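Local coordinates for protein isomerase prhC (Penicillium brasilianum, PDB 5X9J) that acts as a homodimeric isomerase of the trt14 family in the biosynthesis of the fungal meroterpenoid paraherquonin, at residues 35-40 / 109-114. Numbering follows the deposited sequence.
Sequences HKFCSI and IAFRAA
F111 reaches from strand 108-119 to helix 26-43 and meets two consecutive helical residues, F37 and C38, with the far end of its ring. Its CG stands between the backbone N and the carbonyl carbon (chi1 57°), and from there the ring extends toward the helix so that CE1 and CZ lead. The C38 thiol supplies the tighter approach: SG lies 3.5 Å from F111 CE1 and 4.0 Å from F111 CZ. SG sits 4.6 Å from the F111 ring centroid and 62° off its normal, an oblique sulfur-aromatic contact. F37 arrives differently. With its CG anti to the backbone N (chi1 175°), F37 CD1 lies 4.0 Å from F111 CZ, at the edge of the F111 ring and near its plane, and the two side chains cross at a slant. Two phenyl rings and a thiol meet here with no hydrogen bond between the segments, so the attachment is apolar; all three residues are buried. A34, one helical turn before C38, also touches F111, while I94 of the adjoining strand 90-94 packs on both C38 and F111. The F111 ring thus helps fill a helix-to-strand spacing of 8.3 Å between C38 CA and A113 CA. The example illustrates helix-on-sheet packing, with helix 26-43 set against the curved mixed sheet through F111, an arrangement consistent with the NTF2-like alpha+beta fold of trt14-type isomerases.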
loop_
_atom_site.group_PDB
_atom_site.type_symbol
_atom_site.label_atom_id
_atom_site.label_comp_id
_atom_site.label_asym_id
_atom_site.label_seq_id
_atom_site.Cartn_x
_atom_site.Cartn_y
_atom_site.Cartn_z
ATOM N N HIS B 35 -12.432 -10.835 -5.044
ATOM C CA HIS B 35 -12.420 -12.111 -4.321
ATOM C C HIS B 35 -11.934 -13.246 -5.210
ATOM O O HIS B 35 -11.166 -14.109 -4.767
ATOM C CB HIS B 35 -13.814 -12.418 -3.782
ATOM C CG HIS B 35 -14.203 -11.570 -2.614
ATOM N ND1 HIS B 35 -13.584 -11.671 -1.384
ATOM C CD2 HIS B 35 -15.154 -10.614 -2.483
ATOM C CE1 HIS B 35 -14.140 -10.814 -0.545
ATOM N NE2 HIS B 35 -15.090 -10.157 -1.189
ATOM N N LYS B 36 -12.356 -13.248 -6.476
ATOM C CA LYS B 36 -11.932 -14.289 -7.406
ATOM C C LYS B 36 -10.430 -14.235 -7.639
ATOM O O LYS B 36 -9.746 -15.269 -7.630
ATOM C CB LYS B 36 -12.690 -14.137 -8.727
ATOM C CG LYS B 36 -12.290 -15.147 -9.795
ATOM C CD LYS B 36 -13.215 -15.030 -11.001
ATOM C CE LYS B 36 -12.954 -16.145 -12.018
ATOM N NZ LYS B 36 -13.743 -15.905 -13.259
ATOM N N PHE B 37 -9.905 -13.028 -7.882
ATOM C CA PHE B 37 -8.462 -12.818 -7.959
ATOM C C PHE B 37 -7.737 -13.471 -6.784
ATOM O O PHE B 37 -6.783 -14.233 -6.971
ATOM C CB PHE B 37 -8.187 -11.308 -8.009
ATOM C CG PHE B 37 -6.729 -10.946 -7.969
ATOM C CD1 PHE B 37 -6.112 -10.617 -6.765
ATOM C CD2 PHE B 37 -5.983 -10.905 -9.136
ATOM C CE1 PHE B 37 -4.765 -10.270 -6.722
ATOM C CE2 PHE B 37 -4.629 -10.552 -9.106
ATOM C CZ PHE B 37 -4.022 -10.243 -7.892
ATOM N N CYS B 38 -8.204 -13.210 -5.561
ATOM C CA CYS B 38 -7.540 -13.759 -4.377
ATOM C C CYS B 38 -7.680 -15.281 -4.293
ATOM O O CYS B 38 -6.704 -15.982 -4.007
ATOM C CB CYS B 38 -8.102 -13.093 -3.122
ATOM S SG CYS B 38 -7.626 -11.320 -3.007
ATOM N N SER B 39 -8.881 -15.807 -4.536
ATOM C CA SER B 39 -9.091 -17.255 -4.465
ATOM C C SER B 39 -8.264 -17.989 -5.502
ATOM O O SER B 39 -7.707 -19.060 -5.221
ATOM C CB SER B 39 -10.569 -17.591 -4.666
ATOM O OG SER B 39 -11.367 -16.951 -3.696
ATOM N N ILE B 40 -8.199 -17.446 -6.717
ATOM C CA ILE B 40 -7.396 -18.071 -7.766
ATOM C C ILE B 40 -5.942 -18.151 -7.336
ATOM O O ILE B 40 -5.286 -19.190 -7.482
ATOM C CB ILE B 40 -7.547 -17.311 -9.095
ATOM C CG1 ILE B 40 -8.878 -17.661 -9.762
ATOM C CG2 ILE B 40 -6.386 -17.638 -10.027
ATOM C CD1 ILE B 40 -9.142 -16.874 -11.039
ATOM N N ILE B 109 -10.769 -1.302 -8.500
ATOM C CA ILE B 109 -11.075 -1.631 -7.118
ATOM C C ILE B 109 -9.771 -1.729 -6.345
ATOM O O ILE B 109 -8.784 -2.296 -6.821
ATOM C CB ILE B 109 -11.916 -2.928 -7.032
ATOM C CG1 ILE B 109 -12.287 -3.242 -5.577
ATOM C CG2 ILE B 109 -11.199 -4.109 -7.714
ATOM C CD1 ILE B 109 -13.439 -4.295 -5.451
ATOM N N ALA B 110 -9.764 -1.150 -5.152
ATOM C CA ALA B 110 -8.622 -1.240 -4.257
ATOM C C ALA B 110 -9.072 -1.984 -3.011
ATOM O O ALA B 110 -10.130 -1.679 -2.460
ATOM C CB ALA B 110 -8.083 0.144 -3.887
ATOM N N PHE B 111 -8.280 -2.963 -2.576
ATOM C CA PHE B 111 -8.665 -3.720 -1.398
ATOM C C PHE B 111 -7.431 -4.121 -0.611
ATOM O O PHE B 111 -6.340 -4.265 -1.161
ATOM C CB PHE B 111 -9.487 -4.963 -1.766
ATOM C CG PHE B 111 -8.795 -5.899 -2.727
ATOM C CD1 PHE B 111 -8.045 -6.969 -2.258
ATOM C CD2 PHE B 111 -8.923 -5.721 -4.097
ATOM C CE1 PHE B 111 -7.435 -7.849 -3.146
ATOM C CE2 PHE B 111 -8.311 -6.574 -4.983
ATOM C CZ PHE B 111 -7.572 -7.659 -4.506
ATOM N N ARG B 112 -7.622 -4.296 0.686
ATOM C CA ARG B 112 -6.588 -4.816 1.560
ATOM C C ARG B 112 -6.617 -6.336 1.539
ATOM O O ARG B 112 -7.688 -6.947 1.490
ATOM C CB ARG B 112 -6.794 -4.309 2.984
ATOM C CG ARG B 112 -6.641 -2.807 3.148
ATOM C CD ARG B 112 -6.859 -2.439 4.611
ATOM N NE ARG B 112 -5.720 -2.837 5.437
ATOM C CZ ARG B 112 -5.673 -2.693 6.757
ATOM N NH1 ARG B 112 -6.713 -2.181 7.409
ATOM N NH2 ARG B 112 -4.586 -3.061 7.422
ATOM N N ALA B 113 -5.433 -6.943 1.559
ATOM C CA ALA B 113 -5.323 -8.390 1.526
ATOM C C ALA B 113 -4.209 -8.821 2.467
ATOM O O ALA B 113 -3.339 -8.029 2.848
ATOM C CB ALA B 113 -5.053 -8.902 0.105
ATOM N N ALA B 114 -4.262 -10.084 2.866
ATOM C CA ALA B 114 -3.200 -10.702 3.638
ATOM C C ALA B 114 -2.779 -11.976 2.926
ATOM O O ALA B 114 -3.536 -12.549 2.141
ATOM C CB ALA B 114 -3.643 -11.009 5.079
#